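Local coordinates for flavin prenyltransferase PAD1, mitochondrial (Aspergillus niger, PDB 6QLG), which probably links a dimethylallyl group to N5 and C6 of FMN, making the prenylated flavin cofactor used by ferulic acid decarboxylase, at residues B[101-112]-B[138-148]. Residues are numbered along the deposited sequence; the frame is centred on the assembly and turned at random. Where two conformers were deposited one is given.
Sequences HNINDMAAPVSS and CDDLISRTADV. With FMN (flavin mononucleotide), chain T; DMA (dimethylallyl diphosphate), chain P.
The guanidinium of R144, reaching past S111 toward the bound ligands, is sandwiched: FMN N1 lies 3.3 Å above one face, nearer its border than its middle, and CG2 of V148 sits directly behind the middle of the group. DMA O1A approaches its edge near the plane, 3.3 Å from NH2; NH1 pairs with D147 OD2 and NH2 with E162 of a neighbouring subunit. A flat cation suits this slot: its faces take the flavin and an aliphatic methyl, and its rim of N-H groups can turn to the diphosphate and to carboxylates. This is the active-site wall of a flavoprotein with a parallel, Rossmann-like sheet, where the loop after strand 99-100 lies along helix 141-151 from L141 to V148.

The flexible thioether of M106, bent at chi2 and chi3, curls back over the helix start, CE 3.5 Å from R144 CB, while SD rests on the D140-L141 peptide. L141, with CG anti to the backbone N (chi1 -173°), pushes its two methyls into the loop, CD2 3.5 Å from H101 CB and CD1 3.6 Å from S111 CB; the fork of leucine lets one side chain touch both ends of the loop. D140 is the N-cap, its OD1 accepting from S143 N at 2.9 Å. S112, its small hydroxyl suited to the phosphoester, donates from OG to DMA O1 at 2.8 Å. The loop is pinned to the helix start by L141 N, which donates to I103 O at 2.9 Å.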
loop_
_atom_site.group_PDB
_atom_site.type_symbol
_atom_site.label_atom_id
_atom_site.label_comp_id
_atom_site.label_asym_id
_atom_site.label_seq_id
_atom_site.Cartn_x
_atom_site.Cartn_y
_atom_site.Cartn_z
ATOM N N HIS B 101 37.034 -6.283 15.985
ATOM C CA HIS B 101 36.755 -4.861 16.103
ATOM C C HIS B 101 35.784 -4.616 17.249
ATOM O O HIS B 101 34.871 -5.413 17.486
ATOM C CB HIS B 101 36.188 -4.303 14.796
ATOM C CG HIS B 101 36.996 -4.662 13.587
ATOM N ND1 HIS B 101 38.139 -3.981 13.227
ATOM C CD2 HIS B 101 36.830 -5.635 12.661
ATOM C CE1 HIS B 101 38.640 -4.516 12.129
ATOM N NE2 HIS B 101 37.866 -5.522 11.765
ATOM N N ASN B 102 35.996 -3.510 17.957
ATOM C CA ASN B 102 35.169 -3.162 19.105
ATOM C C ASN B 102 33.773 -2.752 18.645
ATOM O O ASN B 102 33.625 -1.992 17.682
ATOM C CB ASN B 102 35.833 -2.031 19.893
ATOM C CG ASN B 102 35.186 -1.787 21.242
ATOM O OD1 ASN B 102 33.967 -1.661 21.350
ATOM N ND2 ASN B 102 36.009 -1.705 22.282
ATOM N N ILE B 103 32.750 -3.249 19.346
ATOM C CA ILE B 103 31.361 -2.960 18.988
ATOM C C ILE B 103 31.078 -1.461 19.018
ATOM O O ILE B 103 30.217 -0.968 18.277
ATOM C CB ILE B 103 30.409 -3.739 19.921
ATOM C CG1 ILE B 103 28.946 -3.511 19.529
ATOM C CG2 ILE B 103 30.635 -3.347 21.376
ATOM C CD1 ILE B 103 28.515 -4.271 18.307
ATOM N N ASN B 104 31.794 -0.712 19.854
ATOM C CA ASN B 104 31.585 0.726 19.978
ATOM C C ASN B 104 32.444 1.540 19.021
ATOM O O ASN B 104 32.322 2.770 18.999
ATOM C CB ASN B 104 31.867 1.181 21.415
ATOM C CG ASN B 104 31.154 0.337 22.448
ATOM O OD1 ASN B 104 31.785 -0.254 23.328
ATOM N ND2 ASN B 104 29.832 0.277 22.353
ATOM N N ASP B 105 33.299 0.897 18.229
ATOM C CA ASP B 105 34.281 1.606 17.408
ATOM C C ASP B 105 33.684 1.866 16.030
ATOM O O ASP B 105 33.851 1.082 15.095
ATOM C CB ASP B 105 35.577 0.808 17.320
ATOM C CG ASP B 105 36.647 1.519 16.514
ATOM O OD1 ASP B 105 36.478 2.720 16.213
ATOM O OD2 ASP B 105 37.662 0.873 16.179
ATOM N N MET B 106 32.995 3.000 15.898
ATOM C CA MET B 106 32.410 3.394 14.622
ATOM C C MET B 106 33.447 3.859 13.608
ATOM O O MET B 106 33.078 4.152 12.466
ATOM C CB MET B 106 31.369 4.494 14.845
ATOM C CG MET B 106 30.363 4.169 15.937
ATOM S SD MET B 106 29.551 2.581 15.681
ATOM C CE MET B 106 28.602 2.948 14.213
ATOM N N ALA B 107 34.721 3.942 13.989
ATOM C CA ALA B 107 35.800 4.264 13.067
ATOM C C ALA B 107 36.580 3.030 12.633
ATOM O O ALA B 107 37.636 3.164 12.007
ATOM C CB ALA B 107 36.746 5.288 13.694
ATOM N N ALA B 108 36.089 1.837 12.961
ATOM C CA ALA B 108 36.743 0.612 12.536
ATOM C C ALA B 108 36.729 0.515 11.010
ATOM O O ALA B 108 35.862 1.098 10.351
ATOM C CB ALA B 108 36.046 -0.600 13.150
ATOM N N PRO B 109 37.688 -0.210 10.420
ATOM C CA PRO B 109 37.756 -0.266 8.949
ATOM C C PRO B 109 36.483 -0.768 8.287
ATOM O O PRO B 109 36.092 -0.238 7.241
ATOM C CB PRO B 109 38.938 -1.212 8.694
ATOM C CG PRO B 109 39.784 -1.095 9.915
ATOM C CD PRO B 109 38.829 -0.896 11.054
ATOM N N VAL B 110 35.812 -1.764 8.873
ATOM C CA VAL B 110 34.637 -2.358 8.242
ATOM C C VAL B 110 33.432 -1.430 8.212
ATOM O O VAL B 110 32.448 -1.731 7.525
ATOM C CB VAL B 110 34.247 -3.670 8.955
ATOM C CG1 VAL B 110 35.362 -4.700 8.823
ATOM C CG2 VAL B 110 33.927 -3.404 10.419
ATOM N N SER B 111 33.470 -0.312 8.928
ATOM C CA SER B 111 32.319 0.582 8.966
ATOM C C SER B 111 32.240 1.513 7.763
ATOM O O SER B 111 31.298 2.309 7.683
ATOM C CB SER B 111 32.335 1.407 10.255
ATOM O OG SER B 111 33.404 2.334 10.249
ATOM N N SER B 112 33.189 1.439 6.833
ATOM C CA SER B 112 33.184 2.279 5.643
ATOM C C SER B 112 32.942 1.440 4.396
ATOM O O SER B 112 33.475 0.334 4.264
ATOM C CB SER B 112 34.506 3.037 5.502
ATOM O OG SER B 112 34.480 3.906 4.383
ATOM N N CYS B 138 21.637 2.637 12.975
ATOM C CA CYS B 138 22.933 1.962 12.977
ATOM C C CYS B 138 23.874 2.642 13.972
ATOM O O CYS B 138 24.814 3.352 13.610
ATOM C CB CYS B 138 23.519 1.950 11.568
ATOM S SG CYS B 138 23.421 3.536 10.689
ATOM N N ASP B 139 23.611 2.394 15.254
ATOM C CA ASP B 139 24.335 3.051 16.335
ATOM C C ASP B 139 25.411 2.178 16.981
ATOM O O ASP B 139 26.002 2.592 17.982
ATOM C CB ASP B 139 23.350 3.563 17.395
ATOM C CG ASP B 139 22.990 2.516 18.432
ATOM O OD1 ASP B 139 22.857 1.324 18.078
ATOM O OD2 ASP B 139 22.830 2.896 19.613
ATOM N N ASP B 140 25.684 0.988 16.441
ATOM C CA ASP B 140 26.866 0.227 16.832
ATOM C C ASP B 140 27.515 -0.346 15.581
ATOM O O ASP B 140 26.993 -0.217 14.470
ATOM C CB ASP B 140 26.547 -0.870 17.869
ATOM C CG ASP B 140 25.609 -1.953 17.343
ATOM O OD1 ASP B 140 25.848 -2.516 16.254
ATOM O OD2 ASP B 140 24.629 -2.261 18.050
ATOM N N LEU B 141 28.675 -0.983 15.767
ATOM C CA LEU B 141 29.465 -1.405 14.614
ATOM C C LEU B 141 28.787 -2.522 13.830
ATOM O O LEU B 141 28.948 -2.598 12.608
ATOM C CB LEU B 141 30.859 -1.847 15.053
ATOM C CG LEU B 141 31.800 -2.145 13.884
ATOM C CD1 LEU B 141 31.879 -0.938 12.961
ATOM C CD2 LEU B 141 33.178 -2.535 14.381
ATOM N N ILE B 142 28.036 -3.395 14.503
ATOM C CA ILE B 142 27.349 -4.474 13.797
ATOM C C ILE B 142 26.284 -3.907 12.864
ATOM O O ILE B 142 26.235 -4.242 11.675
ATOM C CB ILE B 142 26.751 -5.479 14.798
ATOM C CG1 ILE B 142 27.860 -6.317 15.434
ATOM C CG2 ILE B 142 25.731 -6.378 14.111
ATOM C CD1 ILE B 142 27.376 -7.278 16.494
ATOM N N SER B 143 25.426 -3.026 13.382
ATOM C CA SER B 143 24.336 -2.503 12.563
ATOM C C SER B 143 24.851 -1.546 11.494
ATOM O O SER B 143 24.331 -1.525 10.373
ATOM C CB SER B 143 23.287 -1.828 13.450
ATOM O OG SER B 143 23.883 -0.940 14.378
ATOM N N ARG B 144 25.884 -0.758 11.811
ATOM C CA ARG B 144 26.451 0.144 10.811
ATOM C C ARG B 144 27.096 -0.628 9.669
ATOM O O ARG B 144 26.901 -0.288 8.496
ATOM C CB ARG B 144 27.464 1.087 11.458
ATOM C CG ARG B 144 28.204 1.992 10.473
ATOM C CD ARG B 144 27.249 2.864 9.662
ATOM N NE ARG B 144 27.958 3.720 8.713
ATOM C CZ ARG B 144 27.376 4.378 7.713
ATOM N NH1 ARG B 144 26.068 4.280 7.519
ATOM N NH2 ARG B 144 28.104 5.134 6.902
ATOM N N THR B 145 27.867 -1.670 9.988
ATOM C CA THR B 145 28.510 -2.448 8.934
ATOM C C THR B 145 27.475 -3.141 8.055
ATOM O O THR B 145 27.623 -3.185 6.829
ATOM C CB THR B 145 29.479 -3.463 9.542
ATOM O OG1 THR B 145 30.411 -2.781 10.392
ATOM C CG2 THR B 145 30.251 -4.182 8.447
ATOM N N ALA B 146 26.413 -3.678 8.661
ATOM C CA ALA B 146 25.327 -4.249 7.869
ATOM C C ALA B 146 24.661 -3.186 7.005
ATOM O O ALA B 146 24.365 -3.426 5.828
ATOM C CB ALA B 146 24.299 -4.913 8.783
ATOM N N ASP B 147 24.411 -2.005 7.578
ATOM C CA ASP B 147 23.868 -0.891 6.806
ATOM C C ASP B 147 24.759 -0.570 5.612
ATOM O O ASP B 147 24.267 -0.265 4.518
ATOM C CB ASP B 147 23.712 0.333 7.712
ATOM C CG ASP B 147 22.883 1.437 7.081
ATOM O OD1 ASP B 147 21.658 1.248 6.917
ATOM O OD2 ASP B 147 23.456 2.501 6.762
ATOM N N VAL B 148 26.078 -0.656 5.800
ATOM C CA VAL B 148 27.016 -0.393 4.715
ATOM C C VAL B 148 26.979 -1.514 3.681
ATOM O O VAL B 148 27.012 -1.258 2.471
ATOM C CB VAL B 148 28.430 -0.185 5.286
ATOM C CG1 VAL B 148 29.461 -0.209 4.175
ATOM C CG2 VAL B 148 28.497 1.126 6.053
HETATM N N1 FMN T . 27.560 7.714 8.854
HETATM C C2 FMN T . 26.751 8.184 7.840
HETATM O O2 FMN T . 25.581 7.815 7.779
HETATM N N3 FMN T . 27.259 9.064 6.902
HETATM C C4 FMN T . 28.578 9.477 6.977
HETATM O O4 FMN T . 29.044 10.264 6.145
HETATM C C4A FMN T . 29.392 9.004 8.000
HETATM N N5 FMN T . 30.701 9.422 8.069
HETATM C C5A FMN T . 31.516 8.958 9.082
HETATM C C6 FMN T . 32.842 9.378 9.156
HETATM C C7 FMN T . 33.655 8.906 10.179
HETATM C C7M FMN T . 35.081 9.351 10.268
HETATM C C8 FMN T . 33.149 8.020 11.126
HETATM C C8M FMN T . 34.043 7.520 12.225
HETATM C C9 FMN T . 31.825 7.601 11.049
HETATM C C9A FMN T . 31.006 8.069 10.030
HETATM N N10 FMN T . 29.685 7.655 9.957
HETATM C C10 FMN T . 28.878 8.119 8.939
HETATM C "C1'" FMN T . 29.117 6.690 10.959
HETATM C "C2'" FMN T . 28.352 7.394 12.071
HETATM O "O2'" FMN T . 29.244 8.192 12.812
HETATM C "C3'" FMN T . 27.728 6.354 12.993
HETATM O "O3'" FMN T . 26.611 5.751 12.375
HETATM C "C4'" FMN T . 27.275 6.980 14.306
HETATM O "O4'" FMN T . 26.619 6.003 15.080
HETATM C "C5'" FMN T . 26.290 8.126 14.093
HETATM O "O5'" FMN T . 25.922 8.620 15.365
HETATM P P FMN T . 25.233 10.063 15.570
HETATM O O1P FMN T . 24.512 10.083 16.901
HETATM O O2P FMN T . 26.313 11.118 15.541
HETATM O O3P FMN T . 24.228 10.311 14.465
HETATM C C1 DMA P . 32.606 6.348 6.046
HETATM O O1 DMA P . 32.188 5.391 5.117
HETATM C C2 DMA P . 32.875 5.666 7.383
HETATM C C3 DMA P . 33.973 5.942 8.052
HETATM C C4 DMA P . 34.235 5.253 9.387
HETATM C C5 DMA P . 34.980 6.943 7.495
HETATM P PA DMA P . 31.212 5.891 3.889
HETATM O O1A DMA P . 29.924 6.433 4.464
HETATM O O2A DMA P . 30.910 4.728 2.973
HETATM O O3A DMA P . 31.980 7.088 3.054
HETATM P PB DMA P . 32.079 7.139 1.410
HETATM O O1B DMA P . 30.704 6.922 0.827
HETATM O O2B DMA P . 33.012 6.050 0.936
HETATM O O3B DMA P . 32.592 8.488 0.966
#